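Local coordinates for protein glucokinase (Thermus thermophilus, PDB 3VOV) that probably phosphorylates glucose and other hexoses, as a zinc-containing hexokinase of the ROK family, at residues 178-183 / 222-227; 261-266 / 271-276. One frame throughout, in Å; residues are numbered along the deposited sequence. Where two conformers were deposited one is given.

How the contacts relate
Contact 1 and contact 2 follow one another along the chain, the first closing before the second opens, and their centres lie about 15 Å apart on the same side of the chain's centre. Helix 212-236 joins them: in contact 1 it receives the short helix 177-181, which follows the zinc-binding cysteines, and it also packs against helix 253-265, whose end belongs to contact 2. The two contacts meet directly where Ile227 CG1 lies 3.6 Å from Tyr266 CD2 and where Ala262 CB packs on Arg223 O. Contact 2 then ties helix 253-265 to strand 275-277, outermost within this chain in its five-stranded mixed sheet, so the two contacts link the short helix, through two longer ones, to the sheet.

Contact 1: residues 178-183 / 222-227; sequences EALAAG and ARYVGI
Leu180 and Ala181, in the region of helix 177-181, lie beside the middle of helix 212-236, with the CA atoms of Ala181 and Val225 6.8 Å apart and no hydrogen bond between the segments. Leu180 and Tyr224 carry most of the contact. The leucine sends one methyl over the face of the ring: Leu180 CD1 stands 3.8 Å from the centroid of the Tyr224 ring, only 13° off its normal, a CH-pi contact over the centre. With Leu180 CG anti to the carbonyl carbon (chi1 -69°) and chi2 at 169°, CD1 is set over the tyrosine. Beside it the small Ala181 lets the backbones come close, Ala181 CB meeting Val225 CG2 at 3.6 Å. The tyrosine suits a buried place at a subunit boundary, since its flat ring packs on leucine while its OH is hydrogen-bonded to Gly165 O of the second subunit. Were this tyrosine an alanine, Leu180 CD1 would probably face a gap and Gly165 O of the second subunit would lose its mate. The whole is apolar helix packing in the ROK fold, with the side chain of Leu180 about 9 Å from the zinc ion that His159, Cys169, Cys171 and Cys176 bind.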
ATOM      1  N   GLU B 178       0.775  -4.499  14.614  1.00 14.89           N
ATOM      2  CA  GLU B 178       1.351  -3.831  15.789  1.00 14.74           C
ATOM      3  C   GLU B 178       2.000  -2.512  15.418  1.00 14.57           C
ATOM      4  O   GLU B 178       1.806  -1.480  16.068  1.00 14.69           O
ATOM      5  CB  GLU B 178       2.417  -4.721  16.453  1.00 14.67           C
ATOM      6  CG  GLU B 178       3.077  -3.994  17.619  1.00 13.64           C
ATOM      7  CD  GLU B 178       3.816  -4.952  18.546  1.00 18.25           C
ATOM      8  OE1 GLU B 178       3.145  -5.547  19.404  1.00 17.83           O
ATOM      9  OE2 GLU B 178       5.050  -5.126  18.394  1.00 18.16           O
ATOM     10  N   ALA B 179       2.806  -2.559  14.380  1.00 14.31           N
ATOM     11  CA  ALA B 179       3.602  -1.399  14.009  1.00 15.40           C
ATOM     12  C   ALA B 179       2.706  -0.268  13.416  1.00 15.49           C
ATOM     13  O   ALA B 179       3.169   0.879  13.218  1.00 14.53           O
ATOM     14  CB  ALA B 179       4.654  -1.811  13.011  1.00 13.81           C
ATOM     15  N   LEU B 180       1.452  -0.600  13.117  1.00 14.45           N
ATOM     16  CA  LEU B 180       0.531   0.383  12.548  1.00 15.49           C
ATOM     17  C   LEU B 180      -0.369   1.012  13.575  1.00 17.24           C
ATOM     18  O   LEU B 180      -0.795   2.165  13.397  1.00 16.36           O
ATOM     19  CB  LEU B 180      -0.381  -0.283  11.499  1.00 15.26           C
ATOM     20  CG  LEU B 180       0.362  -0.722  10.207  1.00 15.02           C
ATOM     21  CD1 LEU B 180      -0.602  -1.609   9.379  1.00 16.70           C
ATOM     22  CD2 LEU B 180       0.922   0.490   9.349  1.00 16.24           C
ATOM     23  N   ALA B 181      -0.722   0.226  14.610  1.00 16.72           N
ATOM     24  CA  ALA B 181      -1.890   0.554  15.438  1.00 16.57           C
ATOM     25  C   ALA B 181      -1.717   0.372  16.941  1.00 17.39           C
ATOM     26  O   ALA B 181      -2.645   0.689  17.720  1.00 18.17           O
ATOM     27  CB  ALA B 181      -3.113  -0.256  14.958  1.00 16.79           C
ATOM     28  N   ALA B 182      -0.565  -0.140  17.373  1.00 17.24           N
ATOM     29  CA  ALA B 182      -0.366  -0.298  18.824  1.00 17.50           C
ATOM     30  C   ALA B 182      -0.269   1.084  19.492  1.00 18.49           C
ATOM     31  O   ALA B 182      -0.003   2.083  18.834  1.00 17.48           O
ATOM     32  CB  ALA B 182       0.909  -1.122  19.111  1.00 16.10           C
ATOM     33  N   GLY B 183      -0.476   1.107  20.813  1.00 19.06           N
ATOM     34  CA  GLY B 183      -0.123   2.239  21.661  1.00 18.20           C
ATOM     35  C   GLY B 183       1.155   2.919  21.305  1.00 19.08           C
ATOM     36  O   GLY B 183       1.149   4.105  21.057  1.00 19.08           O
ATOM     37  N   ALA B 222      -7.344   2.995  13.932  1.00 17.95           N
ATOM     38  CA  ALA B 222      -8.614   2.258  14.139  1.00 16.49           C
ATOM     39  C   ALA B 222      -9.030   1.401  12.930  1.00 16.40           C
ATOM     40  O   ALA B 222      -9.412   0.231  13.088  1.00 16.95           O
ATOM     41  CB  ALA B 222      -9.785   3.252  14.555  1.00 16.83           C
ATOM     42  N   ARG B 223      -8.971   1.957  11.726  1.00 15.82           N
ATOM     43  CA  ARG B 223      -9.301   1.164  10.539  1.00 16.68           C
ATOM     44  C   ARG B 223      -8.357  -0.046  10.316  1.00 16.48           C
ATOM     45  O   ARG B 223      -8.808  -1.076   9.822  1.00 16.07           O
ATOM     46  CB  ARG B 223      -9.293   2.045   9.269  1.00 16.78           C
ATOM     47  CG  ARG B 223     -10.392   3.191   9.274  1.00 19.60           C
ATOM     48  CD  ARG B 223     -10.564   3.767   7.863  1.00 21.59           C
ATOM     49  NE  ARG B 223      -9.349   4.447   7.455  1.00 24.81           N
ATOM     50  CZ  ARG B 223      -9.020   5.683   7.825  1.00 24.85           C
ATOM     51  NH1 ARG B 223      -9.852   6.415   8.570  1.00 24.45           N
ATOM     52  NH2 ARG B 223      -7.873   6.190   7.412  1.00 20.98           N
ATOM     53  N   TYR B 224      -7.053   0.108  10.585  1.00 15.95           N
ATOM     54  CA  TYR B 224      -6.125  -1.024  10.401  1.00 14.39           C
ATOM     55  C   TYR B 224      -6.476  -2.160  11.344  1.00 16.35           C
ATOM     56  O   TYR B 224      -6.355  -3.333  10.986  1.00 16.32           O
ATOM     57  CB  TYR B 224      -4.666  -0.613  10.596  1.00 15.70           C
ATOM     58  CG  TYR B 224      -4.047  -0.000   9.330  1.00 15.10           C
ATOM     59  CD1 TYR B 224      -4.012  -0.719   8.127  1.00 16.62           C
ATOM     60  CD2 TYR B 224      -3.480   1.259   9.365  1.00 16.77           C
ATOM     61  CE1 TYR B 224      -3.398  -0.158   6.952  1.00 18.05           C
ATOM     62  CE2 TYR B 224      -2.895   1.846   8.226  1.00 13.43           C
ATOM     63  CZ  TYR B 224      -2.889   1.148   7.037  1.00 16.84           C
ATOM     64  OH  TYR B 224      -2.305   1.728   5.975  1.00 16.96           O
ATOM     65  N   VAL B 225      -6.945  -1.816  12.545  1.00 16.13           N
ATOM     66  CA  VAL B 225      -7.382  -2.865  13.485  1.00 15.81           C
ATOM     67  C   VAL B 225      -8.606  -3.573  12.892  1.00 15.49           C
ATOM     68  O   VAL B 225      -8.634  -4.791  12.873  1.00 16.62           O
ATOM     69  CB  VAL B 225      -7.675  -2.322  14.887  1.00 15.28           C
ATOM     70  CG1 VAL B 225      -8.264  -3.455  15.766  1.00 15.95           C
ATOM     71  CG2 VAL B 225      -6.358  -1.753  15.529  1.00 15.71           C
ATOM     72  N   GLY B 226      -9.582  -2.809  12.382  1.00 14.65           N
ATOM     73  CA  GLY B 226     -10.750  -3.381  11.734  1.00 16.06           C
ATOM     74  C   GLY B 226     -10.388  -4.267  10.560  1.00 15.52           C
ATOM     75  O   GLY B 226     -10.947  -5.374  10.364  1.00 15.55           O
ATOM     76  N   ILE B 227      -9.454  -3.790   9.742  1.00 14.98           N
ATOM     77  CA  ILE B 227      -9.043  -4.561   8.587  1.00 14.77           C
ATOM     78  C   ILE B 227      -8.326  -5.838   9.016  1.00 14.69           C
ATOM     79  O   ILE B 227      -8.524  -6.913   8.396  1.00 12.93           O
ATOM     80  CB  ILE B 227      -8.103  -3.730   7.641  1.00 15.56           C
ATOM     81  CG1 ILE B 227      -8.891  -2.580   7.001  1.00 15.07           C
ATOM     82  CG2 ILE B 227      -7.485  -4.647   6.526  1.00 17.47           C
ATOM     83  CD1 ILE B 227      -7.956  -1.559   6.238  1.00 18.29           C
TER

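Contact 2: residues 261-266 / 271-276; sequences EAYRRY and EAPPLR
A helix-loop-strand connection is closed here, where Tyr263, near the end of helix 253-265, reaches across to the chain that leads into strand 275-277, outermost within this chain in the second five-stranded mixed sheet. The tyrosine does nearly all the work. Its ring reaches outward from the helix because CG is turned away from the backbone N (chi1 177°), far enough for the hydroxyl to meet the incoming chain. There Tyr263 OH donates a hydrogen bond of 2.7 Å to Pro273 O. The donor stands above the carbonyl plane, 35° out of it, with a C=O...donor angle of 125°, while the oxygen itself lies at the edge of the ring, in the ring's plane. The proline ring crosses the tyrosine at about a right angle, and Pro273 CD comes within 3.3 Å of Tyr263 OH. Over one face of the aromatic ring lies Leu275, and Leu275 CD2 is 3.9 Å from the centroid of the Tyr263 ring in a CH-pi contact displaced toward the rim. Leu275 CB adds a flank contact, 3.9 Å from Tyr263 CE2. Leucine fits this first strand position because the same side chain also packs on Val241 and Leu243 of strand 240-244 and on Leu259 and Leu260 of the helix. Pro273, having no N-H to give, still offers its carbonyl, and it touches Val233 of helix 212-236 and Arg151 of the third subunit. The chemistry is thus divided along one ring: one face is packed by leucine, and its polar end satisfies a main-chain oxygen, fixing the approach to the strand against the helix.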
ATOM      1  N   GLU B 261     -16.580   0.108  11.528  1.00 21.64           N
ATOM      2  CA  GLU B 261     -16.932   0.361  10.132  0.50 21.66           C
ATOM      3  C   GLU B 261     -15.914  -0.306   9.177  1.00 21.59           C
ATOM      4  O   GLU B 261     -16.319  -0.930   8.181  1.00 19.85           O
ATOM      5  CB  GLU B 261     -17.096   1.866   9.868  0.50 21.36           C
ATOM      6  CG  GLU B 261     -17.426   2.257   8.398  0.50 22.81           C
ATOM      7  CD  GLU B 261     -18.747   1.688   7.850  0.50 23.66           C
ATOM      8  OE1 GLU B 261     -18.917   1.743   6.604  0.50 24.91           O
ATOM      9  OE2 GLU B 261     -19.596   1.185   8.632  0.50 21.45           O
ATOM     10  N   ALA B 262     -14.614  -0.238   9.496  1.00 20.67           N
ATOM     11  CA  ALA B 262     -13.593  -0.907   8.635  1.00 20.37           C
ATOM     12  C   ALA B 262     -13.791  -2.440   8.648  1.00 19.52           C
ATOM     13  O   ALA B 262     -13.728  -3.103   7.618  1.00 18.54           O
ATOM     14  CB  ALA B 262     -12.151  -0.529   9.057  1.00 19.88           C
ATOM     15  N   TYR B 263     -14.059  -2.986   9.832  1.00 20.13           N
ATOM     16  CA  TYR B 263     -14.308  -4.438   9.989  1.00 18.47           C
ATOM     17  C   TYR B 263     -15.514  -4.845   9.115  1.00 19.69           C
ATOM     18  O   TYR B 263     -15.453  -5.823   8.359  1.00 18.54           O
ATOM     19  CB  TYR B 263     -14.541  -4.710  11.488  1.00 18.91           C
ATOM     20  CG  TYR B 263     -14.902  -6.153  11.871  1.00 18.54           C
ATOM     21  CD1 TYR B 263     -13.916  -7.137  11.964  1.00 20.01           C
ATOM     22  CD2 TYR B 263     -16.216  -6.493  12.199  1.00 18.16           C
ATOM     23  CE1 TYR B 263     -14.250  -8.466  12.314  1.00 16.78           C
ATOM     24  CE2 TYR B 263     -16.550  -7.764  12.601  1.00 18.26           C
ATOM     25  CZ  TYR B 263     -15.570  -8.741  12.660  1.00 18.27           C
ATOM     26  OH  TYR B 263     -15.930 -10.016  13.042  1.00 19.62           O
ATOM     27  N   ARG B 264     -16.603  -4.074   9.191  1.00 19.36           N
ATOM     28  CA  ARG B 264     -17.768  -4.363   8.343  1.00 21.04           C
ATOM     29  C   ARG B 264     -17.468  -4.209   6.849  1.00 19.48           C
ATOM     30  O   ARG B 264     -17.842  -5.083   6.066  1.00 19.48           O
ATOM     31  CB  ARG B 264     -18.927  -3.479   8.733  1.00 22.03           C
ATOM     32  CG  ARG B 264     -19.503  -3.940  10.070  1.00 26.52           C
ATOM     33  CD  ARG B 264     -20.703  -3.088  10.424  1.00 34.72           C
ATOM     34  NE  ARG B 264     -21.292  -3.528  11.685  1.00 37.42           N
ATOM     35  CZ  ARG B 264     -21.722  -2.693  12.626  1.00 42.44           C
ATOM     36  NH1 ARG B 264     -21.576  -1.377  12.454  1.00 40.10           N
ATOM     37  NH2 ARG B 264     -22.253  -3.179  13.751  1.00 43.01           N
ATOM     38  N   ARG B 265     -16.780  -3.133   6.458  1.00 19.82           N
ATOM     39  CA  ARG B 265     -16.359  -2.990   5.049  1.00 19.92           C
ATOM     40  C   ARG B 265     -15.462  -4.128   4.535  1.00 19.45           C
ATOM     41  O   ARG B 265     -15.462  -4.412   3.338  1.00 20.69           O
ATOM     42  CB  ARG B 265     -15.596  -1.675   4.808  1.00 20.53           C
ATOM     43  CG  ARG B 265     -16.550  -0.421   4.879  1.00 22.36           C
ATOM     44  CD  ARG B 265     -15.847   0.828   4.321  1.00 25.97           C
ATOM     45  NE  ARG B 265     -15.629   0.751   2.867  1.00 30.89           N
ATOM     46  CZ  ARG B 265     -14.450   0.592   2.264  1.00 30.83           C
ATOM     47  NH1 ARG B 265     -13.312   0.470   2.979  1.00 28.43           N
ATOM     48  NH2 ARG B 265     -14.405   0.568   0.927  1.00 31.28           N
ATOM     49  N   TYR B 266     -14.637  -4.712   5.409  1.00 18.70           N
ATOM     50  CA  TYR B 266     -13.739  -5.827   4.991  1.00 17.35           C
ATOM     51  C   TYR B 266     -14.348  -7.204   5.211  1.00 18.57           C
ATOM     52  O   TYR B 266     -13.631  -8.262   5.144  1.00 17.96           O
ATOM     53  CB  TYR B 266     -12.324  -5.670   5.584  1.00 18.09           C
ATOM     54  CG  TYR B 266     -11.540  -4.642   4.743  1.00 17.78           C
ATOM     55  CD1 TYR B 266     -10.673  -5.055   3.716  1.00 18.37           C
ATOM     56  CD2 TYR B 266     -11.765  -3.292   4.901  1.00 18.33           C
ATOM     57  CE1 TYR B 266      -9.969  -4.110   2.931  1.00 18.56           C
ATOM     58  CE2 TYR B 266     -11.113  -2.342   4.115  1.00 17.12           C
ATOM     59  CZ  TYR B 266     -10.231  -2.742   3.139  1.00 19.97           C
ATOM     60  OH  TYR B 266      -9.563  -1.777   2.399  1.00 20.13           O
ATOM     61  N   GLU B 271     -19.886 -13.567   5.922  1.00 24.42           N
ATOM     62  CA  GLU B 271     -20.630 -13.554   7.188  1.00 27.26           C
ATOM     63  C   GLU B 271     -19.708 -13.018   8.301  1.00 25.90           C
ATOM     64  O   GLU B 271     -18.679 -13.623   8.618  1.00 27.70           O
ATOM     65  CB  GLU B 271     -21.102 -14.965   7.598  1.00 28.28           C
ATOM     66  CG  GLU B 271     -22.187 -15.625   6.761  1.00 36.13           C
ATOM     67  CD  GLU B 271     -22.493 -17.077   7.265  1.00 43.91           C
ATOM     68  OE1 GLU B 271     -22.074 -18.030   6.563  1.00 47.48           O
ATOM     69  OE2 GLU B 271     -23.123 -17.266   8.359  1.00 46.87           O
ATOM     70  N   ALA B 272     -20.091 -11.916   8.908  1.00 24.21           N
ATOM     71  CA  ALA B 272     -19.282 -11.227   9.882  1.00 23.05           C
ATOM     72  C   ALA B 272     -19.540 -11.764  11.306  1.00 23.04           C
ATOM     73  O   ALA B 272     -20.646 -11.660  11.783  1.00 22.70           O
ATOM     74  CB  ALA B 272     -19.632  -9.755   9.816  1.00 23.92           C
ATOM     75  N   PRO B 273     -18.511 -12.332  11.992  1.00 21.23           N
ATOM     76  CA  PRO B 273     -18.730 -12.674  13.386  1.00 20.62           C
ATOM     77  C   PRO B 273     -19.001 -11.412  14.174  1.00 20.73           C
ATOM     78  O   PRO B 273     -18.497 -10.341  13.806  1.00 19.61           O
ATOM     79  CB  PRO B 273     -17.385 -13.309  13.819  1.00 19.97           C
ATOM     80  CG  PRO B 273     -16.799 -13.842  12.539  1.00 21.35           C
ATOM     81  CD  PRO B 273     -17.151 -12.684  11.570  1.00 21.07           C
ATOM     82  N   PRO B 274     -19.792 -11.522  15.251  1.00 20.82           N
ATOM     83  CA  PRO B 274     -19.916 -10.387  16.171  1.00 21.35           C
ATOM     84  C   PRO B 274     -18.549  -9.953  16.684  1.00 21.44           C
ATOM     85  O   PRO B 274     -17.716 -10.802  17.015  1.00 20.94           O
ATOM     86  CB  PRO B 274     -20.724 -10.962  17.339  1.00 20.77           C
ATOM     87  CG  PRO B 274     -21.477 -12.117  16.760  1.00 21.55           C
ATOM     88  CD  PRO B 274     -20.606 -12.684  15.680  1.00 22.19           C
ATOM     89  N   LEU B 275     -18.332  -8.640  16.749  1.00 21.87           N
ATOM     90  CA  LEU B 275     -17.116  -8.086  17.371  1.00 21.74           C
ATOM     91  C   LEU B 275     -17.509  -7.475  18.701  1.00 21.55           C
ATOM     92  O   LEU B 275     -18.405  -6.597  18.745  1.00 20.42           O
ATOM     93  CB  LEU B 275     -16.440  -7.058  16.419  1.00 21.27           C
ATOM     94  CG  LEU B 275     -15.211  -6.180  16.835  1.00 25.71           C
ATOM     95  CD1 LEU B 275     -14.163  -6.887  17.618  1.00 30.88           C
ATOM     96  CD2 LEU B 275     -14.510  -5.556  15.618  1.00 21.76           C
ATOM     97  N   ARG B 276     -16.875  -7.940  19.793  1.00 19.96           N
ATOM     98  CA  ARG B 276     -17.309  -7.582  21.162  1.00 20.96           C
ATOM     99  C   ARG B 276     -16.159  -7.035  21.986  1.00 20.68           C
ATOM    100  O   ARG B 276     -15.020  -7.493  21.839  1.00 20.29           O
ATOM    101  CB  ARG B 276     -17.896  -8.814  21.918  1.00 20.63           C
ATOM    102  CG  ARG B 276     -19.168  -9.339  21.299  1.00 22.78           C
ATOM    103  CD  ARG B 276     -19.820 -10.440  22.164  1.00 24.47           C
ATOM    104  NE  ARG B 276     -20.900 -11.130  21.441  1.00 20.86           N
ATOM    105  CZ  ARG B 276     -21.264 -12.390  21.649  1.00 25.76           C
ATOM    106  NH1 ARG B 276     -22.302 -12.892  20.973  1.00 20.83           N
ATOM    107  NH2 ARG B 276     -20.602 -13.160  22.513  1.00 20.68           N
TER